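Methionine gamma-lyase (PDB 1E5F) is a pyridoxal-5'-phosphate-dependent enzyme of the Cys/Met metabolism family, built on the fold of the PLP-dependent aminotransferase clan and assembled as four protein chains. Local coordinates at residues I97-D102 with N147-Y152; D107-G112 with E363-T368; K325-L330 with S344-P349. One frame throughout, in Å; residues are numbered along the deposited sequence.

Following the chain from the N terminus, residues 97-102 and then 107-112 frame strand 103-107 of the seven-stranded sheet. Contact 1 closes first, when 147-152 comes back beside that strand and ties the turn after helix 86-97 to strand 148-154. Contact 2 crosses it, because 107-112 lies inside that loop and its partner 363-368 beyond it; the two also touch, Tyr152 O lying 2.9 Å from Asp107 N in a probable hydrogen bond. Contact 3, a short loop from helix 319-328 to strand 345-347 in the five-stranded sheet, is nested inside contact 2. Contact 2 closes last, joining the cofactor-side loop to the end of helix 359-364, where Ile367 packs on Pro349 of contact 3.

Contact 1 of 3, residues I97-D102 with N147-Y152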
loop_
_atom_site.group_PDB
_atom_site.type_symbol
_atom_site.label_atom_id
_atom_site.label_comp_id
_atom_site.label_asym_id
_atom_site.label_seq_id
_atom_site.Cartn_x
_atom_site.Cartn_y
_atom_site.Cartn_z
ATOM N N ILE A 97 1.814 -33.316 -4.419
ATOM C CA ILE A 97 2.519 -34.517 -4.903
ATOM C C ILE A 97 2.052 -35.749 -4.100
ATOM O O ILE A 97 1.830 -36.793 -4.700
ATOM C CB ILE A 97 4.034 -34.380 -4.759
ATOM C CG1 ILE A 97 4.500 -33.340 -5.767
ATOM C CG2 ILE A 97 4.771 -35.684 -4.969
ATOM C CD1 ILE A 97 5.901 -32.893 -5.565
ATOM N N LEU A 98 2.368 -35.748 -2.821
ATOM C CA LEU A 98 2.088 -36.931 -2.000
ATOM C C LEU A 98 0.662 -37.275 -1.714
ATOM O O LEU A 98 -0.281 -36.473 -1.609
ATOM C CB LEU A 98 2.852 -36.768 -0.677
ATOM C CG LEU A 98 4.337 -36.337 -0.894
ATOM C CD1 LEU A 98 4.821 -35.814 0.481
ATOM C CD2 LEU A 98 5.115 -37.564 -1.326
ATOM N N LYS A 99 0.433 -38.528 -1.339
ATOM C CA LYS A 99 -0.848 -39.044 -0.835
ATOM C C LYS A 99 -0.506 -40.158 0.160
ATOM O O LYS A 99 0.686 -40.525 0.281
ATOM C CB LYS A 99 -1.779 -39.552 -1.909
ATOM C CG LYS A 99 -1.285 -40.907 -2.420
ATOM C CD LYS A 99 -1.696 -41.033 -3.901
ATOM C CE LYS A 99 -1.314 -42.433 -4.389
ATOM N NZ LYS A 99 0.121 -42.877 -4.329
ATOM N N ALA A 100 -1.311 -40.324 1.209
ATOM C CA ALA A 100 -1.131 -41.388 2.172
ATOM C C ALA A 100 -0.482 -42.659 1.566
ATOM O O ALA A 100 -0.977 -43.091 0.534
ATOM C CB ALA A 100 -2.412 -41.959 2.731
ATOM N N GLY A 101 0.597 -43.150 2.238
ATOM C CA GLY A 101 1.146 -44.303 1.489
ATOM C C GLY A 101 2.365 -43.928 0.692
ATOM O O GLY A 101 3.232 -44.855 0.550
ATOM N N ASP A 102 2.544 -42.629 0.251
ATOM C CA ASP A 102 3.822 -42.383 -0.424
ATOM C C ASP A 102 4.954 -42.287 0.600
ATOM O O ASP A 102 4.805 -42.226 1.836
ATOM C CB ASP A 102 3.703 -41.034 -1.138
ATOM C CG ASP A 102 2.751 -41.114 -2.296
ATOM O OD1 ASP A 102 2.448 -42.246 -2.742
ATOM O OD2 ASP A 102 2.357 -39.996 -2.709
ATOM N N ASN A 147 7.724 -46.864 -3.100
ATOM C CA ASN A 147 6.755 -45.808 -2.999
ATOM C C ASN A 147 7.430 -44.405 -2.813
ATOM O O ASN A 147 6.741 -43.417 -2.486
ATOM C CB ASN A 147 5.908 -46.197 -1.800
ATOM C CG ASN A 147 6.608 -46.346 -0.467
ATOM O OD1 ASN A 147 7.751 -46.732 -0.324
ATOM N ND2 ASN A 147 5.895 -46.015 0.631
ATOM N N THR A 148 8.780 -44.356 -2.935
ATOM C CA THR A 148 9.447 -43.047 -2.742
ATOM C C THR A 148 9.002 -42.032 -3.787
ATOM O O THR A 148 9.106 -42.331 -4.979
ATOM C CB THR A 148 11.010 -43.243 -2.707
ATOM O OG1 THR A 148 11.227 -43.952 -1.448
ATOM C CG2 THR A 148 11.664 -41.852 -2.634
ATOM N N LYS A 149 8.567 -40.851 -3.377
ATOM C CA LYS A 149 8.163 -39.842 -4.415
ATOM C C LYS A 149 8.968 -38.582 -4.451
ATOM O O LYS A 149 8.942 -37.886 -5.479
ATOM C CB LYS A 149 6.776 -39.321 -4.067
ATOM C CG LYS A 149 5.771 -40.425 -4.035
ATOM C CD LYS A 149 5.731 -41.134 -5.404
ATOM C CE LYS A 149 4.788 -42.376 -5.043
ATOM N NZ LYS A 149 4.052 -42.818 -6.229
ATOM N N ILE A 150 9.473 -38.180 -3.310
ATOM C CA ILE A 150 10.263 -36.975 -3.230
ATOM C C ILE A 150 11.617 -37.149 -2.544
ATOM O O ILE A 150 11.656 -37.934 -1.552
ATOM C CB ILE A 150 9.424 -35.985 -2.338
ATOM C CG1 ILE A 150 8.151 -35.550 -3.131
ATOM C CG2 ILE A 150 10.179 -34.710 -2.007
ATOM C CD1 ILE A 150 7.222 -34.590 -2.446
ATOM N N VAL A 151 12.649 -36.547 -3.101
ATOM C CA VAL A 151 13.877 -36.448 -2.302
ATOM C C VAL A 151 14.018 -34.934 -2.014
ATOM O O VAL A 151 14.001 -34.221 -3.016
ATOM C CB VAL A 151 15.084 -37.005 -3.040
ATOM C CG1 VAL A 151 16.412 -36.717 -2.341
ATOM C CG2 VAL A 151 14.897 -38.564 -3.033
ATOM N N TYR A 152 14.205 -34.549 -0.749
ATOM C CA TYR A 152 14.186 -33.094 -0.490
ATOM C C TYR A 152 15.412 -32.624 0.268
ATOM O O TYR A 152 15.776 -33.305 1.229
ATOM C CB TYR A 152 12.953 -32.750 0.460
ATOM C CG TYR A 152 12.664 -31.301 0.807
ATOM C CD1 TYR A 152 13.325 -30.629 1.829
ATOM C CD2 TYR A 152 11.805 -30.530 0.019
ATOM C CE1 TYR A 152 13.102 -29.295 2.187
ATOM C CE2 TYR A 152 11.540 -29.188 0.313
ATOM C CZ TYR A 152 12.188 -28.566 1.357
ATOM O OH TYR A 152 11.984 -27.285 1.673
HETATM O O HOH W 1 1.439 -45.089 -5.903
#
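Asn147 ND2 donates to Gly101 O over 2.9 Å, nearly straight at 171° and with the acceptor lying in the plane of the Asn147 amide. Gly101 belongs to a type II beta turn, Lys99 to Asp102, that leads from helix 86-97 into strand 103-107 of the alpha/beta sheet, next to the parallel strand 148-154. Around the same turn runs a salt-bridge network of Lys99, Asp102 and Lys149. Asp102 OD1 takes Lys99 NZ on its syn side at 2.9 Å, while Asp102 OD2 receives Lys99 N from above the carboxylate plane. Lys149 joins from the strand: bent at chi2 (-58°), its chain crosses Asp102 at about a right angle, with Lys149 CE 3.3 Å from Asp102 OD1 and Lys149 NZ in a long salt bridge of 3.9 Å to the same oxygen. Water 1 accepts from Lys99 NZ and, weakly, from Lys149 NZ. Just before the turn, Leu98 O accepts a bond from Lys124 NZ of the second subunit. Farther in, the side chains of Leu98 and Lys149 run past each other in opposite directions, Leu98 CD2 3.7 Å from Lys149 CB, and Ile150 CD1 rests 3.7 Å from both Leu98 CG and Ile97 CG2.

Contact 2 of 3, residues D107-G112 with E363-T368. With PLP (pyridoxal-5'-phosphate), chain C.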
loop_
_atom_site.group_PDB
_atom_site.type_symbol
_atom_site.label_atom_id
_atom_site.label_comp_id
_atom_site.label_asym_id
_atom_site.label_seq_id
_atom_site.Cartn_x
_atom_site.Cartn_y
_atom_site.Cartn_z
ATOM N N ASP A 107 16.632 -34.340 3.797
ATOM C CA ASP A 107 17.895 -34.130 4.471
ATOM C C ASP A 107 17.427 -33.782 5.872
ATOM O O ASP A 107 16.330 -33.262 5.991
ATOM C CB ASP A 107 18.769 -33.051 3.888
ATOM C CG ASP A 107 20.199 -33.151 4.450
ATOM O OD1 ASP A 107 20.409 -32.602 5.548
ATOM O OD2 ASP A 107 21.091 -33.752 3.864
ATOM N N GLU A 108 18.164 -34.397 6.775
ATOM C CA GLU A 108 17.843 -34.081 8.159
ATOM C C GLU A 108 18.153 -32.660 8.527
ATOM O O GLU A 108 17.723 -32.258 9.592
ATOM C CB GLU A 108 18.746 -35.112 8.939
ATOM C CG GLU A 108 20.250 -34.781 8.841
ATOM C CD GLU A 108 21.112 -35.764 9.686
ATOM O OE1 GLU A 108 20.645 -36.464 10.592
ATOM O OE2 GLU A 108 22.343 -35.829 9.504
ATOM N N CYS A 109 19.086 -31.930 7.857
ATOM C CA CYS A 109 19.313 -30.579 8.339
ATOM C C CYS A 109 18.483 -29.635 7.472
ATOM O O CYS A 109 18.969 -29.251 6.349
ATOM C CB CYS A 109 20.781 -30.210 8.359
ATOM S SG CYS A 109 21.118 -28.559 9.049
ATOM N N LEU A 110 17.425 -29.112 7.961
ATOM C CA LEU A 110 16.392 -28.298 7.356
ATOM C C LEU A 110 16.094 -27.121 8.306
ATOM O O LEU A 110 16.288 -27.071 9.543
ATOM C CB LEU A 110 15.131 -29.173 7.405
ATOM C CG LEU A 110 14.524 -29.874 6.221
ATOM C CD1 LEU A 110 15.613 -30.118 5.130
ATOM C CD2 LEU A 110 13.915 -31.210 6.537
ATOM N N TYR A 111 15.535 -26.136 7.655
ATOM C CA TYR A 111 14.770 -25.152 8.461
ATOM C C TYR A 111 13.940 -25.898 9.530
ATOM O O TYR A 111 13.147 -26.794 9.314
ATOM C CB TYR A 111 13.976 -24.300 7.494
ATOM C CG TYR A 111 13.215 -23.228 8.215
ATOM C CD1 TYR A 111 13.734 -22.500 9.264
ATOM C CD2 TYR A 111 11.896 -22.967 7.848
ATOM C CE1 TYR A 111 13.009 -21.520 9.914
ATOM C CE2 TYR A 111 11.174 -21.957 8.473
ATOM C CZ TYR A 111 11.696 -21.237 9.501
ATOM O OH TYR A 111 10.971 -20.260 10.125
ATOM N N GLY A 112 13.868 -25.314 10.705
ATOM C CA GLY A 112 13.029 -25.898 11.754
ATOM C C GLY A 112 11.610 -26.247 11.346
ATOM O O GLY A 112 11.224 -27.401 11.492
ATOM N N GLU A 363 20.938 -32.047 17.409
ATOM C CA GLU A 363 22.319 -32.445 17.672
ATOM C C GLU A 363 22.786 -33.359 16.597
ATOM O O GLU A 363 23.838 -33.030 16.042
ATOM C CB GLU A 363 22.524 -32.831 19.141
ATOM C CG GLU A 363 22.448 -31.537 19.966
ATOM C CD GLU A 363 22.185 -31.870 21.410
ATOM O OE1 GLU A 363 21.582 -32.951 21.613
ATOM O OE2 GLU A 363 22.597 -31.182 22.379
ATOM N N ALA A 364 21.976 -34.306 16.131
ATOM C CA ALA A 364 22.436 -35.180 15.032
ATOM C C ALA A 364 22.798 -34.443 13.752
ATOM O O ALA A 364 23.773 -34.752 13.048
ATOM C CB ALA A 364 21.326 -36.225 14.814
ATOM N N ALA A 365 22.076 -33.327 13.503
ATOM C CA ALA A 365 22.430 -32.501 12.352
ATOM C C ALA A 365 23.483 -31.435 12.572
ATOM O O ALA A 365 23.783 -30.630 11.685
ATOM C CB ALA A 365 21.146 -31.849 11.732
ATOM N N GLY A 366 24.101 -31.336 13.740
ATOM C CA GLY A 366 25.232 -30.459 13.950
ATOM C C GLY A 366 24.729 -29.140 14.508
ATOM O O GLY A 366 25.522 -28.202 14.498
ATOM N N ILE A 367 23.471 -29.107 14.923
ATOM C CA ILE A 367 23.091 -27.772 15.482
ATOM C C ILE A 367 23.478 -27.832 16.928
ATOM O O ILE A 367 22.762 -28.555 17.644
ATOM C CB ILE A 367 21.643 -27.455 15.135
ATOM C CG1 ILE A 367 21.576 -27.302 13.582
ATOM C CG2 ILE A 367 21.151 -26.219 15.870
ATOM C CD1 ILE A 367 20.150 -27.678 13.153
ATOM N N THR A 368 24.515 -27.267 17.477
ATOM C CA THR A 368 24.908 -27.331 18.881
ATOM C C THR A 368 24.269 -26.133 19.513
ATOM O O THR A 368 23.955 -25.174 18.812
ATOM C CB THR A 368 26.427 -27.106 19.062
ATOM O OG1 THR A 368 26.890 -25.728 18.896
ATOM C CG2 THR A 368 27.228 -27.901 18.029
HETATM N N1 PLP C . 12.900 -22.159 3.619
HETATM C C2 PLP C . 14.016 -21.900 4.344
HETATM C C2A PLP C . 15.447 -22.211 4.052
HETATM C C3 PLP C . 13.772 -20.814 5.226
HETATM O O3 PLP C . 14.863 -20.382 5.911
HETATM C C4 PLP C . 12.515 -20.377 5.595
HETATM C C4A PLP C . 12.582 -19.444 6.876
HETATM C C5 PLP C . 11.455 -21.080 5.146
HETATM C C6 PLP C . 11.658 -22.040 4.155
HETATM C C5A PLP C . 10.041 -20.695 5.438
HETATM O O4P PLP C . 9.712 -19.416 4.719
HETATM P P PLP C . 8.586 -18.487 5.343
HETATM O O1P PLP C . 9.198 -18.044 6.617
HETATM O O2P PLP C . 8.502 -17.433 4.326
HETATM O O3P PLP C . 7.284 -19.274 5.580
HETATM O O HOH W 2 23.590 -37.754 11.817
#
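The ring of Tyr111 lies with one face over PLP, whose C4A sits above the ring plane, displaced toward the rim, 3.3 Å from Tyr111 CE2; Tyr111 CD2 is equally near PLP C5, at 3.3 Å. Tyr111 is the N-cap residue of helix 112-124, at the far end of a loop that opens with an Asx turn and packs, by Glu108 and Cys109, on the Schellman-terminated end of helix 359-364. A chi1 of -177° swings the tyrosine ring away from its own N and lays a face against the cofactor, and the hydroxyl has a weak bond to Arg58 of the second subunit. In the Asx turn, Asp107 OD1 accepts Cys109 N at 2.7 Å (167°) on its anti side; Lys162 forms a salt bridge to the same oxygen. Gly366 N bonds to Glu363 O, and its positive phi turns the chain back after the helix. Glu108, extended beyond CG, carries its carboxylate toward the helix end. There water 2 lies 3.3 Å from Glu108 OE2 and 3.2 Å from Ala364 O. Ile367 CD1 lies loosely, 4.3 Å from one conformer of Cys109 SG. Closer in, Ala365 CB is 3.8 Å from Cys109 CB.

Contact 3 of 3, residues K325-L330 with S344-P349; sequences KLLDNL and SLIQHP
Leu327 in the last turn of helix 319-328 and Leu330 in the loop after it both close on Ile346, the side chain that strand 345-347 turns to meet them. Starting from Lys325, its O receives a weak bond from Asn329 ND2, and Leu326 O receives Asn329 N at 3.0 Å. Leu327 does most of the work. With CG anti to the carbonyl carbon (chi1 -53°), its two methyls meet different parts of the segment: Leu327 CD2 meets Ile346 CD1 at 3.5 Å, the two side chains crossing obliquely, while Leu327 CD1 lies on the backbone further along, 3.7 Å from Gln347 C and 4.1 Å from His348 N. Asp328 turns to the subunit interface, where OD1 accepts the backbone N of Cys40 of the second subunit. Beyond Asn329, Leu330 brings CD1 to Ile346 CD1 at 3.8 Å, the two side chains crossing at about a right angle. Ile346 can serve both leucines because CG1 stands anti to its N (chi1 -162°), which sends CD1 out from the strand to the two methyls. No hydrogen bond links the segments; leucine and isoleucine methyls carry the contact, with one methyl against the backbone. Gln347, next in the strand, points its CB away from the helix; its side chain lies about 5 Å from a bound sulfate and about 9 Å from PLP, with NE2 bonded to Thr353, consistent with Gln347 lying on the cofactor side. Strand 345-347 runs between the antiparallel strand 371-375 and the parallel strand 334-335, and helix 319-328 packs against this sheet with Leu327 on Ile372 and Leu335, while helix 381-393 flanks it through Leu392 on Leu326 and Phe388 on Leu330.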
loop_
_atom_site.group_PDB
_atom_site.type_symbol
_atom_site.label_atom_id
_atom_site.label_comp_id
_atom_site.label_asym_id
_atom_site.label_seq_id
_atom_site.Cartn_x
_atom_site.Cartn_y
_atom_site.Cartn_z
ATOM N N LYS A 325 25.751 -13.576 25.501
ATOM C CA LYS A 325 26.459 -12.390 25.864
ATOM C C LYS A 325 26.790 -11.669 24.589
ATOM O O LYS A 325 26.803 -10.433 24.632
ATOM C CB LYS A 325 27.679 -12.490 26.777
ATOM N N LEU A 326 27.424 -12.304 23.608
ATOM C CA LEU A 326 27.799 -11.628 22.391
ATOM C C LEU A 326 26.537 -11.036 21.688
ATOM O O LEU A 326 26.648 -9.880 21.325
ATOM C CB LEU A 326 28.391 -12.587 21.368
ATOM C CG LEU A 326 28.685 -11.963 19.983
ATOM C CD1 LEU A 326 29.828 -10.934 20.031
ATOM C CD2 LEU A 326 29.145 -13.141 19.042
ATOM N N LEU A 327 25.417 -11.776 21.527
ATOM C CA LEU A 327 24.244 -11.344 20.844
ATOM C C LEU A 327 23.490 -10.240 21.641
ATOM O O LEU A 327 23.218 -9.287 20.927
ATOM C CB LEU A 327 23.182 -12.311 20.372
ATOM C CG LEU A 327 23.608 -13.481 19.518
ATOM C CD1 LEU A 327 22.461 -14.152 18.775
ATOM C CD2 LEU A 327 24.912 -13.284 18.755
ATOM N N ASP A 328 23.638 -10.218 22.990
ATOM C CA ASP A 328 23.088 -9.130 23.729
ATOM C C ASP A 328 24.028 -7.930 23.686
ATOM O O ASP A 328 23.415 -6.905 24.036
ATOM C CB ASP A 328 22.788 -9.464 25.172
ATOM C CG ASP A 328 21.778 -10.595 25.215
ATOM O OD1 ASP A 328 21.115 -11.002 24.248
ATOM O OD2 ASP A 328 21.675 -11.227 26.287
ATOM N N ASN A 329 25.238 -7.900 23.129
ATOM C CA ASN A 329 25.956 -6.562 23.211
ATOM C C ASN A 329 26.330 -5.946 21.853
ATOM O O ASN A 329 27.176 -5.042 21.512
ATOM C CB ASN A 329 27.134 -6.895 24.137
ATOM C CG ASN A 329 26.700 -7.088 25.600
ATOM O OD1 ASN A 329 25.937 -6.272 26.253
ATOM N ND2 ASN A 329 26.969 -8.289 26.145
ATOM N N LEU A 330 25.846 -6.623 20.785
ATOM C CA LEU A 330 25.946 -6.222 19.415
ATOM C C LEU A 330 25.105 -4.934 19.256
ATOM O O LEU A 330 24.013 -4.845 19.807
ATOM C CB LEU A 330 25.500 -7.264 18.402
ATOM C CG LEU A 330 26.538 -8.395 18.362
ATOM C CD1 LEU A 330 25.922 -9.536 17.508
ATOM C CD2 LEU A 330 27.909 -8.063 17.785
ATOM N N SER A 344 21.978 -6.373 8.505
ATOM C CA SER A 344 22.525 -7.645 9.001
ATOM C C SER A 344 21.708 -8.203 10.219
ATOM O O SER A 344 21.345 -7.466 11.152
ATOM C CB SER A 344 23.989 -7.396 9.398
ATOM O OG SER A 344 24.827 -7.022 8.345
ATOM N N LEU A 345 21.406 -9.490 10.139
ATOM C CA LEU A 345 20.551 -10.053 11.233
ATOM C C LEU A 345 21.289 -11.237 11.901
ATOM O O LEU A 345 22.043 -11.901 11.200
ATOM C CB LEU A 345 19.255 -10.644 10.676
ATOM C CG LEU A 345 18.287 -9.594 10.090
ATOM C CD1 LEU A 345 17.039 -10.208 9.368
ATOM C CD2 LEU A 345 17.735 -8.640 11.148
ATOM N N ILE A 346 21.004 -11.609 13.127
ATOM C CA ILE A 346 21.698 -12.699 13.763
ATOM C C ILE A 346 20.729 -13.372 14.714
ATOM O O ILE A 346 20.094 -12.578 15.410
ATOM C CB ILE A 346 22.922 -12.158 14.518
ATOM C CG1 ILE A 346 23.985 -13.215 14.885
ATOM C CG2 ILE A 346 22.619 -11.308 15.800
ATOM C CD1 ILE A 346 25.301 -12.594 15.345
ATOM N N GLN A 347 20.937 -14.628 15.127
ATOM C CA GLN A 347 20.091 -15.314 16.077
ATOM C C GLN A 347 20.815 -16.596 16.510
ATOM O O GLN A 347 21.853 -16.988 15.935
ATOM C CB GLN A 347 18.743 -15.699 15.457
ATOM C CG GLN A 347 18.769 -16.576 14.193
ATOM C CD GLN A 347 18.169 -17.926 14.443
ATOM O OE1 GLN A 347 17.605 -18.243 15.507
ATOM N NE2 GLN A 347 18.526 -18.918 13.635
ATOM N N HIS A 348 20.175 -17.290 17.448
ATOM C CA HIS A 348 20.670 -18.485 18.137
ATOM C C HIS A 348 19.829 -19.694 17.768
ATOM O O HIS A 348 18.731 -19.931 18.304
ATOM C CB HIS A 348 20.501 -18.236 19.661
ATOM C CG HIS A 348 20.956 -19.474 20.426
ATOM N ND1 HIS A 348 20.087 -20.422 20.957
ATOM C CD2 HIS A 348 22.218 -19.921 20.684
ATOM C CE1 HIS A 348 20.760 -21.364 21.574
ATOM N NE2 HIS A 348 22.061 -21.056 21.412
ATOM N N PRO A 349 20.236 -20.509 16.823
ATOM C CA PRO A 349 19.287 -21.468 16.240
ATOM C C PRO A 349 18.614 -22.405 17.183
ATOM O O PRO A 349 17.403 -22.758 17.092
ATOM C CB PRO A 349 20.079 -22.214 15.176
ATOM C CG PRO A 349 21.181 -21.249 14.868
ATOM C CD PRO A 349 21.419 -20.324 16.021
#